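Local coordinates for protein galactonate dehydratase (Zobellia galactanivorans, PDB 5OLC) that is an enzyme of the enolase superfamily, joining a mandelate racemase-type N-terminal domain to a TIM-barrel-like C-terminal domain, at residues 175-178 and 179-183; 275-278 and 279-282; 157-160 and 161-165; 44-47 and 48-52; 88-91 and 92-96. One frame throughout, in Å; residues are numbered along the deposited sequence.

Contact 1 of 5, residues 175-178 and 179-183; sequences VGLG and IEQDL
The flat carboxylate of Asp182 is turned edge-on to the loop of Gly176 and Leu177, while one of its faces lies under the carbonyl oxygen of Gly178, which stands 3.2 Å from Asp182 CG. Both oxygens receive backbone N-H groups on their syn sides. Gly176 N reaches Asp182 OD2 at 3.0 Å, 24° out of the carboxylate plane, and Leu177 N reaches Asp182 OD1 at 3.2 Å, 16° out of it. With an N-H on each oxygen, the group is held against rotation about its last bond, and aspartate suits the place because its short side chain carries two acceptors side by side. The chain leaves the helix with CG anti to the carbonyl carbon (chi1 -65°), which turns the carboxylate back toward the preceding loop. OD2 is also hydrogen-bonded to Tyr207 OH, which in turn bonds Gly178 N. Val175 lays its CB against the same oxygen, 3.3 Å from Asp182 OD2, shielding the carboxylate with hydrocarbon.

The first helical turn closes where Asp182 N donates to Gly178 O at 2.8 Å, an almost straight bond from the residue four places on. On the outer side, Leu177 CD2 rests 3.7 Å from Gln181 CG, two flexible chains crossing over the turn. Gly176 and Gly178 both adopt positive phi, and their backbone angles leave no room for a side chain. Here a barrel strand, 170-174, passes through a tight glycine-rich loop into helix 179-193, with Gly178 as N-cap: the strand-to-helix turn of a TIM-barrel beta-alpha unit.

Contact 2 of 5, residues 275-278 and 279-282; sequences QPDI and CAAG
From Asp277, the N-cap, the backbone coils into a short, weakly bonded helical turn whose first carbonyl, Asp277 O, accepts from both Ala280 N at 3.0 Å and Ala281 N at 2.8 Å. The two donors approach differently: Ala281 N lies nearly along the C=O axis, whereas Ala280 N sits above the carbonyl plane.

The Asp277 side chain adds a weak capping bond, Cys279 N to Asp277 OD1 at 3.0 Å. With chi1 at -169°, CG lies beside the carbonyl carbon, and OD1 can bend over the start of the turn. Aspartate fits an N-cap because its carboxylate can take up an early N-H that has no helical carbonyl before it. The other oxygen, OD2, is hydrogen-bonded to His304 ND1. Small residues suit the buried turn: Ala280 CB touches Asp277 CB at 4.0 Å, and Ala281 CB meets Pro276 CB at 4.1 Å. Pro276 and Ala281 also touch Ile290 of helix 283-296. Gly282 leaves the turn with positive phi, at angles a side chain would not tolerate.

Asx-type capping thus begins a buried turn just after barrel strand 273-274. The Asp277-His304 pairing beyond successive strands resembles the Asp-His pair of mandelate racemase relatives.

Contact 3 of 5, residues 157-160 and 161-165; sequences VEEA and LLYKS
The carbonyl oxygen of Leu161, a residue whose own N donates to Val157 O at 3.0 Å, is gripped twice by Ser165: by OG at 2.7 Å from Leu161 O, and by the backbone N of the same serine. They come from opposite faces of the carbonyl plane. Serine suits this last turn because its short hydroxyl can fold back onto the carbonyl four residues earlier.

On another side of the helix, Glu159 and Tyr163 are paired. Tyr163 N donates to Glu159 O at 3.3 Å, and the same oxygen stands 3.2 Å above the plane of the Tyr163 ring, toward its rim. With CG anti to the carbonyl carbon (chi1 -61°), the tyrosine is swung back over the preceding turn. The extended Glu159 chain crosses it obliquely, CG lying 3.7 Å from Tyr163 CE2, and its carboxylate plane is 30° from that of the ring. Tyr163 also packs on Arg340 of a loop.

This is helix 154-165, one of the outer helices of the TIM-barrel-like domain, and its i to i+4 bonds run on through Leu162 and Lys164. Ala160, small and buried, lets helix 179-193 come close through Ile189 and Ile193. Val157 CG1 and Leu161 CD1 lie side by side at 3.9 Å, and both residues touch Ala192 of that neighbour. The long Lys164 chain carries NZ to the carbonyl of Ile193, the residue ending the adjacent helix.

Contact 4 of 5, residues 44-47 and 48-52; sequences ITLD and DGTYG
Leu46 and Thr50 lie side by side at the neck of a hairpin, Leu46 CD1 3.9 Å from Thr50 CB, and Leu46 N donates to Thr50 O at 2.8 Å. The turn is closed by Gly49 N, which donates to Leu46 O at 2.9 Å. Leu46 to Gly49 forms a type I turn, and the left-handed backbone of Gly49 completes the G1 bulge that commonly accompanies it; glycine takes such positive phi easily.

Asp48 braces the turn with its side chain. Its CG stands between the backbone N and carbonyl carbon (chi1 46°), placing OD1 where Thr50 OG1 donates to it at 3.0 Å and Thr50 N adds a weak bond. OD1 also touches Leu46 CB at 3.5 Å. Farther along, Ile44 and Gly52 form a hydrogen-bonded antiparallel pair, with Gly52 N to Ile44 O at 2.8 Å, while Thr45 CG2 meets Tyr51 CB at 3.9 Å in the adjacent non-hydrogen-bonded pair.

Tyr51 OH is hydrogen-bonded to Asp372, and Lys43 makes a cation-pi contact with its ring. Strand 36-46 runs between strands 11-22 and 51-56, and apolar Ile44 and Leu46 press on helix 101-120.

Contact 5 of 5, residues 88-91 and 92-96; sequences EMYR and RSMDY
Charge pairing comes first: Arg92 grips Glu88 side-on, with NH2 at 2.8 Å and NE at 2.9 Å from the one oxygen Glu88 OE1. That oxygen lies close to the guanidinium edge, yet the two flat groups are steeply turned, their planes 66° apart, and NE approaches from above the carboxylate plane. The bend of Glu88 at chi2 (74°) brings its carboxylate across to the arginine one turn later. Opposite charges four residues apart suit a partly exposed helical flank, and both side chains also touch Phe73.

Among the backbone bonds, Arg92 N donates to Glu88 O, Ser93 N to Met89 O at 2.9 Å, and Met94 N to Tyr90 O at 2.8 Å. Ser93 OG adds a weak bond to Met89 O, giving the buried hydroxyl a partner inside the helix. These turns finish helix 82-93 of the N-terminal domain. Buried Met89 packs on Ile106 and Ile109 of helix 101-120, and the smaller Ser93 sits beside Leu102.

Apolar contact is made by Met94 on Tyr90. Met94 CB lies over one face of the Tyr90 ring, 4.2 Å from its centroid and 16° off the normal, a CH-pi contact, while Met94 CG reaches Tyr90 CZ at 3.9 Å. A flat ring and a flexible, unbranched thioether suit such layering. Across the interface, Met94 packs on His205 of the second subunit, and NE2 of that histidine is hydrogen-bonded to Asp95 OD1.

Overall arrangement
Along the chain the order is contact 4, 5, 3, 1, 2. Contacts 4 and 5 belong to the N-terminal domain, with centres about 24 Å apart; helix 101-120 receives side chains from both, tying hairpin 36-56 to helix 82-93. Contacts 3, 1 and 2 belong to the barrel-like domain. Contacts 3 and 1, centres about 20 Å apart, share helix 179-193, which starts in contact 1 and packs on helix 154-165. Contact 2 lies near the chain's centre, about 17 Å from contact 5 between centres; Leu258 bonds the backbone of Ala281 in one and touches Tyr90 in the other. Contacts 1 and 4, one in each domain, lie on opposite sides of the chain's centre, their own centres about 49 Å apart.

Contact 1 of 5, residues 175-178 and 179-183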
loop_
_atom_site.group_PDB
_atom_site.type_symbol
_atom_site.label_atom_id
_atom_site.label_comp_id
_atom_site.label_asym_id
_atom_site.label_seq_id
_atom_site.Cartn_x
_atom_site.Cartn_y
_atom_site.Cartn_z
ATOM N N VAL A 175 10.900 4.569 -34.657
ATOM C CA VAL A 175 9.501 4.235 -34.934
ATOM C C VAL A 175 8.589 5.397 -34.481
ATOM O O VAL A 175 9.015 6.239 -33.684
ATOM C CB VAL A 175 9.076 2.857 -34.353
ATOM C CG1 VAL A 175 9.914 1.721 -34.925
ATOM C CG2 VAL A 175 9.101 2.840 -32.829
ATOM N N GLY A 176 7.371 5.439 -35.015
ATOM C CA GLY A 176 6.394 6.488 -34.737
ATOM C C GLY A 176 5.666 6.960 -35.981
ATOM O O GLY A 176 4.918 7.938 -35.931
ATOM N N LEU A 177 5.891 6.252 -37.105
ATOM C CA LEU A 177 5.315 6.497 -38.429
ATOM C C LEU A 177 3.927 5.840 -38.596
ATOM O O LEU A 177 3.319 5.950 -39.664
ATOM C CB LEU A 177 6.300 5.964 -39.487
ATOM C CG LEU A 177 6.438 6.737 -40.797
ATOM C CD1 LEU A 177 6.718 8.229 -40.568
ATOM C CD2 LEU A 177 7.519 6.126 -41.653
ATOM N N GLY A 178 3.445 5.190 -37.534
ATOM C CA GLY A 178 2.167 4.484 -37.498
ATOM C C GLY A 178 2.374 3.015 -37.194
ATOM O O GLY A 178 3.316 2.416 -37.715
ATOM N N ILE A 179 1.514 2.426 -36.342
ATOM C CA ILE A 179 1.619 1.019 -35.935
ATOM C C ILE A 179 1.770 0.088 -37.155
ATOM O O ILE A 179 2.727 -0.684 -37.185
ATOM C CB ILE A 179 0.473 0.601 -34.963
ATOM C CG1 ILE A 179 0.751 1.116 -33.544
ATOM C CG2 ILE A 179 0.215 -0.915 -34.932
ATOM C CD1 ILE A 179 -0.200 2.118 -33.110
ATOM N N GLU A 180 0.895 0.202 -38.170
ATOM C CA GLU A 180 0.988 -0.654 -39.356
ATOM C C GLU A 180 2.182 -0.324 -40.270
ATOM O O GLU A 180 2.694 -1.224 -40.942
ATOM C CB GLU A 180 -0.329 -0.674 -40.142
ATOM C CG GLU A 180 -1.347 -1.659 -39.587
ATOM C CD GLU A 180 -0.971 -3.132 -39.612
ATOM O OE1 GLU A 180 -0.371 -3.587 -40.615
ATOM O OE2 GLU A 180 -1.309 -3.840 -38.636
ATOM N N GLN A 181 2.629 0.948 -40.274
ATOM C CA GLN A 181 3.770 1.410 -41.078
ATOM C C GLN A 181 5.092 0.893 -40.485
ATOM O O GLN A 181 5.977 0.462 -41.232
ATOM C CB GLN A 181 3.773 2.949 -41.172
ATOM C CG GLN A 181 4.881 3.530 -42.041
ATOM C CD GLN A 181 4.520 3.598 -43.502
ATOM O OE1 GLN A 181 4.700 2.637 -44.263
ATOM N NE2 GLN A 181 4.057 4.761 -43.939
ATOM N N ASP A 182 5.210 0.950 -39.143
ATOM C CA ASP A 182 6.372 0.499 -38.386
ATOM C C ASP A 182 6.533 -1.002 -38.515
ATOM O O ASP A 182 7.589 -1.435 -38.952
ATOM C CB ASP A 182 6.269 0.918 -36.910
ATOM C CG ASP A 182 6.312 2.417 -36.673
ATOM O OD1 ASP A 182 6.671 3.163 -37.612
ATOM O OD2 ASP A 182 6.016 2.840 -35.544
ATOM N N LEU A 183 5.471 -1.787 -38.216
ATOM C CA LEU A 183 5.461 -3.252 -38.327
ATOM C C LEU A 183 5.878 -3.727 -39.732
ATOM O O LEU A 183 6.467 -4.800 -39.865
ATOM C CB LEU A 183 4.074 -3.801 -37.982
#

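Contact 2 of 5, residues 275-278 and 279-282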
loop_
_atom_site.group_PDB
_atom_site.type_symbol
_atom_site.label_atom_id
_atom_site.label_comp_id
_atom_site.label_asym_id
_atom_site.label_seq_id
_atom_site.Cartn_x
_atom_site.Cartn_y
_atom_site.Cartn_z
ATOM N N GLN A 275 18.106 4.939 -19.123
ATOM C CA GLN A 275 18.952 5.598 -20.109
ATOM C C GLN A 275 19.216 7.076 -19.796
ATOM O O GLN A 275 18.751 7.934 -20.550
ATOM C CB GLN A 275 18.399 5.400 -21.545
ATOM C CG GLN A 275 18.314 3.937 -21.964
ATOM C CD GLN A 275 18.380 3.675 -23.446
ATOM O OE1 GLN A 275 17.599 2.886 -23.985
ATOM N NE2 GLN A 275 19.379 4.228 -24.124
ATOM N N PRO A 276 19.993 7.424 -18.736
ATOM C CA PRO A 276 20.290 8.855 -18.502
ATOM C C PRO A 276 21.317 9.389 -19.503
ATOM O O PRO A 276 22.240 8.659 -19.879
ATOM C CB PRO A 276 20.858 8.899 -17.072
ATOM C CG PRO A 276 21.011 7.495 -16.641
ATOM C CD PRO A 276 20.688 6.564 -17.758
ATOM N N ASP A 277 21.161 10.644 -19.945
ATOM C CA ASP A 277 22.150 11.254 -20.825
ATOM C C ASP A 277 23.090 12.033 -19.909
ATOM O O ASP A 277 22.633 12.874 -19.122
ATOM C CB ASP A 277 21.500 12.170 -21.880
ATOM C CG ASP A 277 22.445 12.625 -22.989
ATOM O OD1 ASP A 277 23.416 13.364 -22.683
ATOM O OD2 ASP A 277 22.194 12.273 -24.166
ATOM N N ILE A 278 24.398 11.726 -19.980
ATOM C CA ILE A 278 25.423 12.347 -19.127
ATOM C C ILE A 278 25.360 13.865 -19.219
ATOM O O ILE A 278 25.295 14.529 -18.190
ATOM C CB ILE A 278 26.839 11.754 -19.395
ATOM C CG1 ILE A 278 26.892 10.244 -19.010
ATOM C CG2 ILE A 278 27.920 12.519 -18.649
ATOM C CD1 ILE A 278 27.494 9.319 -20.032
ATOM N N CYS A 279 25.233 14.378 -20.455
ATOM C CA CYS A 279 25.182 15.790 -20.860
ATOM C C CYS A 279 23.863 16.500 -20.502
ATOM O O CYS A 279 23.729 17.710 -20.727
ATOM C CB CYS A 279 25.502 15.911 -22.351
ATOM S SG CYS A 279 27.158 15.312 -22.806
ATOM N N ALA A 280 22.915 15.771 -19.907
ATOM C CA ALA A 280 21.618 16.333 -19.534
ATOM C C ALA A 280 21.240 16.110 -18.049
ATOM O O ALA A 280 20.876 17.074 -17.369
ATOM C CB ALA A 280 20.540 15.776 -20.447
ATOM N N ALA A 281 21.375 14.846 -17.549
ATOM C CA ALA A 281 20.979 14.380 -16.209
ATOM C C ALA A 281 21.775 14.961 -14.993
ATOM O O ALA A 281 21.301 14.877 -13.852
ATOM C CB ALA A 281 21.008 12.857 -16.170
ATOM N N GLY A 282 22.953 15.529 -15.246
ATOM C CA GLY A 282 23.800 16.101 -14.198
ATOM C C GLY A 282 25.284 15.808 -14.317
ATOM O O GLY A 282 26.015 15.922 -13.328
#

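Contact 3 of 5, residues 157-160 and 161-165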
loop_
_atom_site.group_PDB
_atom_site.type_symbol
_atom_site.label_atom_id
_atom_site.label_comp_id
_atom_site.label_asym_id
_atom_site.label_seq_id
_atom_site.Cartn_x
_atom_site.Cartn_y
_atom_site.Cartn_z
ATOM N N VAL A 157 16.723 -0.034 -45.231
ATOM C CA VAL A 157 17.251 -1.398 -45.388
ATOM C C VAL A 157 18.755 -1.342 -45.726
ATOM O O VAL A 157 19.542 -2.086 -45.143
ATOM C CB VAL A 157 16.435 -2.186 -46.453
ATOM C CG1 VAL A 157 16.964 -3.605 -46.634
ATOM C CG2 VAL A 157 14.946 -2.212 -46.107
ATOM N N GLU A 158 19.139 -0.423 -46.629
ATOM C CA GLU A 158 20.519 -0.206 -47.067
ATOM C C GLU A 158 21.405 0.317 -45.930
ATOM O O GLU A 158 22.522 -0.177 -45.765
ATOM C CB GLU A 158 20.546 0.759 -48.262
ATOM C CG GLU A 158 21.620 0.448 -49.284
ATOM C CD GLU A 158 22.094 1.679 -50.031
ATOM O OE1 GLU A 158 22.801 2.516 -49.424
ATOM O OE2 GLU A 158 21.744 1.817 -51.224
ATOM N N GLU A 159 20.892 1.301 -45.139
ATOM C CA GLU A 159 21.563 1.912 -43.981
ATOM C C GLU A 159 21.862 0.834 -42.931
ATOM O O GLU A 159 22.945 0.833 -42.344
ATOM C CB GLU A 159 20.675 3.023 -43.382
ATOM C CG GLU A 159 21.309 3.820 -42.251
ATOM C CD GLU A 159 20.335 4.540 -41.338
ATOM O OE1 GLU A 159 19.372 3.899 -40.859
ATOM O OE2 GLU A 159 20.558 5.741 -41.067
ATOM N N ALA A 160 20.903 -0.094 -42.726
ATOM C CA ALA A 160 21.002 -1.223 -41.805
ATOM C C ALA A 160 22.054 -2.220 -42.282
ATOM O O ALA A 160 22.909 -2.618 -41.492
ATOM C CB ALA A 160 19.658 -1.913 -41.689
ATOM N N LEU A 161 22.002 -2.603 -43.581
ATOM C CA LEU A 161 22.950 -3.544 -44.193
ATOM C C LEU A 161 24.387 -3.023 -44.124
ATOM O O LEU A 161 25.312 -3.819 -43.959
ATOM C CB LEU A 161 22.544 -3.886 -45.638
ATOM C CG LEU A 161 21.292 -4.745 -45.789
ATOM C CD1 LEU A 161 20.663 -4.549 -47.139
ATOM C CD2 LEU A 161 21.587 -6.208 -45.546
ATOM N N LEU A 162 24.550 -1.682 -44.199
ATOM C CA LEU A 162 25.827 -0.979 -44.077
ATOM C C LEU A 162 26.400 -1.215 -42.672
ATOM O O LEU A 162 27.577 -1.572 -42.552
ATOM C CB LEU A 162 25.634 0.537 -44.356
ATOM C CG LEU A 162 26.748 1.515 -43.909
ATOM C CD1 LEU A 162 27.896 1.561 -44.896
ATOM C CD2 LEU A 162 26.202 2.908 -43.718
ATOM N N TYR A 163 25.551 -1.045 -41.622
ATOM C CA TYR A 163 25.925 -1.234 -40.220
ATOM C C TYR A 163 26.366 -2.665 -39.923
ATOM O O TYR A 163 27.387 -2.844 -39.257
ATOM C CB TYR A 163 24.803 -0.796 -39.273
ATOM C CG TYR A 163 24.416 0.664 -39.358
ATOM C CD1 TYR A 163 25.368 1.647 -39.612
ATOM C CD2 TYR A 163 23.114 1.076 -39.088
ATOM C CE1 TYR A 163 25.020 2.994 -39.669
ATOM C CE2 TYR A 163 22.759 2.425 -39.118
ATOM C CZ TYR A 163 23.716 3.380 -39.407
ATOM O OH TYR A 163 23.368 4.706 -39.448
ATOM N N LYS A 164 25.627 -3.679 -40.442
ATOM C CA LYS A 164 25.963 -5.104 -40.275
ATOM C C LYS A 164 27.340 -5.385 -40.902
ATOM O O LYS A 164 28.154 -6.076 -40.290
ATOM C CB LYS A 164 24.882 -6.008 -40.894
ATOM C CG LYS A 164 24.991 -7.457 -40.444
ATOM C CD LYS A 164 24.043 -8.384 -41.193
ATOM C CE LYS A 164 24.349 -9.848 -40.934
ATOM N NZ LYS A 164 23.883 -10.312 -39.592
ATOM N N SER A 165 27.597 -4.795 -42.098
ATOM C CA SER A 165 28.851 -4.887 -42.854
ATOM C C SER A 165 29.997 -4.194 -42.116
ATOM O O SER A 165 31.138 -4.658 -42.180
ATOM C CB SER A 165 28.684 -4.266 -44.234
ATOM O OG SER A 165 27.607 -4.872 -44.928
#

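Contact 4 of 5, residues 44-47 and 48-52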
loop_
_atom_site.group_PDB
_atom_site.type_symbol
_atom_site.label_atom_id
_atom_site.label_comp_id
_atom_site.label_asym_id
_atom_site.label_seq_id
_atom_site.Cartn_x
_atom_site.Cartn_y
_atom_site.Cartn_z
ATOM N N ILE A 44 36.610 24.773 -20.121
ATOM C CA ILE A 44 37.003 25.374 -18.853
ATOM C C ILE A 44 38.507 25.290 -18.861
ATOM O O ILE A 44 39.062 24.217 -19.110
ATOM C CB ILE A 44 36.379 24.709 -17.587
ATOM C CG1 ILE A 44 34.837 24.656 -17.690
ATOM C CG2 ILE A 44 36.834 25.457 -16.297
ATOM C CD1 ILE A 44 34.197 23.628 -16.905
ATOM N N THR A 45 39.162 26.437 -18.641
ATOM C CA THR A 45 40.614 26.519 -18.580
ATOM C C THR A 45 41.038 27.103 -17.215
ATOM O O THR A 45 40.471 28.088 -16.718
ATOM C CB THR A 45 41.262 27.214 -19.824
ATOM O OG1 THR A 45 41.687 28.534 -19.491
ATOM C CG2 THR A 45 40.366 27.225 -21.079
ATOM N N LEU A 46 42.052 26.447 -16.627
ATOM C CA LEU A 46 42.646 26.779 -15.340
ATOM C C LEU A 46 43.733 27.845 -15.503
ATOM O O LEU A 46 44.208 28.068 -16.629
ATOM C CB LEU A 46 43.244 25.509 -14.713
ATOM C CG LEU A 46 42.336 24.259 -14.551
ATOM C CD1 LEU A 46 43.062 23.169 -13.792
ATOM C CD2 LEU A 46 41.014 24.588 -13.847
ATOM N N ASP A 47 44.150 28.489 -14.370
ATOM C CA ASP A 47 45.213 29.504 -14.346
ATOM C C ASP A 47 46.479 28.988 -15.058
ATOM O O ASP A 47 47.143 29.747 -15.757
ATOM C CB ASP A 47 45.580 29.896 -12.896
ATOM C CG ASP A 47 44.530 30.573 -12.030
ATOM O OD1 ASP A 47 43.531 31.084 -12.584
ATOM O OD2 ASP A 47 44.739 30.648 -10.801
ATOM N N ASP A 48 46.788 27.691 -14.892
ATOM C CA ASP A 48 47.934 26.970 -15.461
ATOM C C ASP A 48 47.720 26.481 -16.918
ATOM O O ASP A 48 48.515 25.692 -17.423
ATOM C CB ASP A 48 48.306 25.793 -14.543
ATOM C CG ASP A 48 47.084 25.024 -14.137
ATOM O OD1 ASP A 48 46.492 24.374 -15.000
ATOM O OD2 ASP A 48 46.623 25.204 -12.980
ATOM N N GLY A 49 46.671 26.948 -17.576
ATOM C CA GLY A 49 46.435 26.578 -18.961
ATOM C C GLY A 49 45.988 25.160 -19.244
ATOM O O GLY A 49 46.042 24.708 -20.399
ATOM N N THR A 50 45.538 24.444 -18.195
ATOM C CA THR A 50 44.949 23.114 -18.329
ATOM C C THR A 50 43.512 23.378 -18.726
ATOM O O THR A 50 42.792 24.101 -18.017
ATOM C CB THR A 50 45.036 22.327 -17.020
ATOM O OG1 THR A 50 46.400 21.971 -16.794
ATOM C CG2 THR A 50 44.183 21.074 -17.031
ATOM N N TYR A 51 43.113 22.854 -19.893
ATOM C CA TYR A 51 41.733 22.988 -20.336
ATOM C C TYR A 51 41.022 21.668 -20.230
ATOM O O TYR A 51 41.665 20.635 -20.070
ATOM C CB TYR A 51 41.625 23.589 -21.733
ATOM C CG TYR A 51 42.249 22.767 -22.840
ATOM C CD1 TYR A 51 43.540 23.027 -23.279
ATOM C CD2 TYR A 51 41.496 21.835 -23.553
ATOM C CE1 TYR A 51 44.103 22.312 -24.333
ATOM C CE2 TYR A 51 42.043 21.122 -24.616
ATOM C CZ TYR A 51 43.347 21.370 -25.007
ATOM O OH TYR A 51 43.902 20.659 -26.039
ATOM N N GLY A 52 39.700 21.727 -20.286
ATOM C CA GLY A 52 38.788 20.589 -20.240
ATOM C C GLY A 52 37.583 20.877 -21.111
ATOM O O GLY A 52 37.025 21.983 -21.061
#

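Contact 5 of 5, residues 88-91 and 92-96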
loop_
_atom_site.group_PDB
_atom_site.type_symbol
_atom_site.label_atom_id
_atom_site.label_comp_id
_atom_site.label_asym_id
_atom_site.label_seq_id
_atom_site.Cartn_x
_atom_site.Cartn_y
_atom_site.Cartn_z
ATOM N N GLU A 88 27.703 23.750 -5.537
ATOM C CA GLU A 88 27.523 25.208 -5.579
ATOM C C GLU A 88 26.479 25.527 -6.657
ATOM O O GLU A 88 25.493 26.201 -6.367
ATOM C CB GLU A 88 28.860 25.940 -5.834
ATOM C CG GLU A 88 28.737 27.445 -6.045
ATOM C CD GLU A 88 28.456 28.364 -4.864
ATOM O OE1 GLU A 88 28.422 29.594 -5.095
ATOM O OE2 GLU A 88 28.284 27.880 -3.719
ATOM N N MET A 89 26.661 24.962 -7.874
ATOM C CA MET A 89 25.765 25.094 -9.017
ATOM C C MET A 89 24.383 24.609 -8.662
ATOM O O MET A 89 23.417 25.249 -9.039
ATOM C CB MET A 89 26.303 24.291 -10.205
ATOM C CG MET A 89 27.521 24.908 -10.862
ATOM S SD MET A 89 27.859 24.053 -12.409
ATOM C CE MET A 89 28.767 22.670 -11.846
ATOM N N TYR A 90 24.280 23.490 -7.920
ATOM C CA TYR A 90 22.997 22.940 -7.461
ATOM C C TYR A 90 22.336 23.912 -6.498
ATOM O O TYR A 90 21.243 24.360 -6.798
ATOM C CB TYR A 90 23.145 21.547 -6.834
ATOM C CG TYR A 90 21.815 20.918 -6.465
ATOM C CD1 TYR A 90 21.026 20.290 -7.426
ATOM C CD2 TYR A 90 21.344 20.950 -5.156
ATOM C CE1 TYR A 90 19.798 19.716 -7.094
ATOM C CE2 TYR A 90 20.109 20.401 -4.817
ATOM C CZ TYR A 90 19.346 19.771 -5.785
ATOM O OH TYR A 90 18.143 19.202 -5.434
ATOM N N ARG A 91 23.011 24.300 -5.386
ATOM C CA ARG A 91 22.482 25.281 -4.419
ATOM C C ARG A 91 21.955 26.547 -5.113
ATOM O O ARG A 91 20.904 27.055 -4.726
ATOM C CB ARG A 91 23.522 25.635 -3.330
ATOM C CG ARG A 91 23.633 24.625 -2.186
ATOM C CD ARG A 91 22.586 24.819 -1.077
ATOM N NE ARG A 91 22.949 25.848 -0.091
ATOM C CZ ARG A 91 22.428 25.943 1.135
ATOM N NH1 ARG A 91 21.527 25.060 1.556
ATOM N NH2 ARG A 91 22.820 26.909 1.956
ATOM N N ARG A 92 22.631 26.990 -6.193
ATOM C CA ARG A 92 22.241 28.166 -6.964
ATOM C C ARG A 92 21.012 27.921 -7.864
ATOM O O ARG A 92 20.125 28.779 -7.929
ATOM C CB ARG A 92 23.423 28.704 -7.813
ATOM C CG ARG A 92 24.670 29.151 -7.046
ATOM C CD ARG A 92 24.598 30.528 -6.393
ATOM N NE ARG A 92 25.778 30.764 -5.557
ATOM C CZ ARG A 92 26.173 31.946 -5.091
ATOM N NH1 ARG A 92 25.490 33.046 -5.382
ATOM N NH2 ARG A 92 27.267 32.040 -4.347
ATOM N N SER A 93 20.967 26.763 -8.566
ATOM C CA SER A 93 19.919 26.462 -9.555
ATOM C C SER A 93 18.650 25.720 -9.076
ATOM O O SER A 93 17.624 25.885 -9.724
ATOM C CB SER A 93 20.502 25.692 -10.735
ATOM O OG SER A 93 20.639 24.308 -10.460
ATOM N N MET A 94 18.724 24.883 -8.018
ATOM C CA MET A 94 17.646 24.044 -7.441
ATOM C C MET A 94 16.210 24.662 -7.479
ATOM O O MET A 94 15.282 23.986 -7.941
ATOM C CB MET A 94 18.025 23.633 -6.005
ATOM C CG MET A 94 16.969 22.831 -5.276
ATOM S SD MET A 94 16.397 23.720 -3.816
ATOM C CE MET A 94 17.848 23.581 -2.761
ATOM N N ASP A 95 16.042 25.924 -6.997
ATOM C CA ASP A 95 14.766 26.667 -6.976
ATOM C C ASP A 95 14.175 26.901 -8.389
ATOM O O ASP A 95 12.953 27.010 -8.527
ATOM C CB ASP A 95 14.913 28.020 -6.221
ATOM C CG ASP A 95 16.260 28.256 -5.536
ATOM O OD1 ASP A 95 16.599 27.491 -4.611
ATOM O OD2 ASP A 95 16.973 29.207 -5.930
ATOM N N TYR A 96 15.049 26.984 -9.425
ATOM C CA TYR A 96 14.695 27.253 -10.830
ATOM C C TYR A 96 15.174 26.152 -11.821
ATOM O O TYR A 96 15.247 26.406 -13.028
ATOM C CB TYR A 96 15.261 28.628 -11.279
ATOM C CG TYR A 96 15.403 29.670 -10.192
ATOM C CD1 TYR A 96 14.297 30.369 -9.720
ATOM C CD2 TYR A 96 16.654 30.004 -9.679
ATOM C CE1 TYR A 96 14.423 31.348 -8.735
ATOM C CE2 TYR A 96 16.794 30.983 -8.696
ATOM C CZ TYR A 96 15.674 31.650 -8.226
ATOM O OH TYR A 96 15.789 32.612 -7.249
#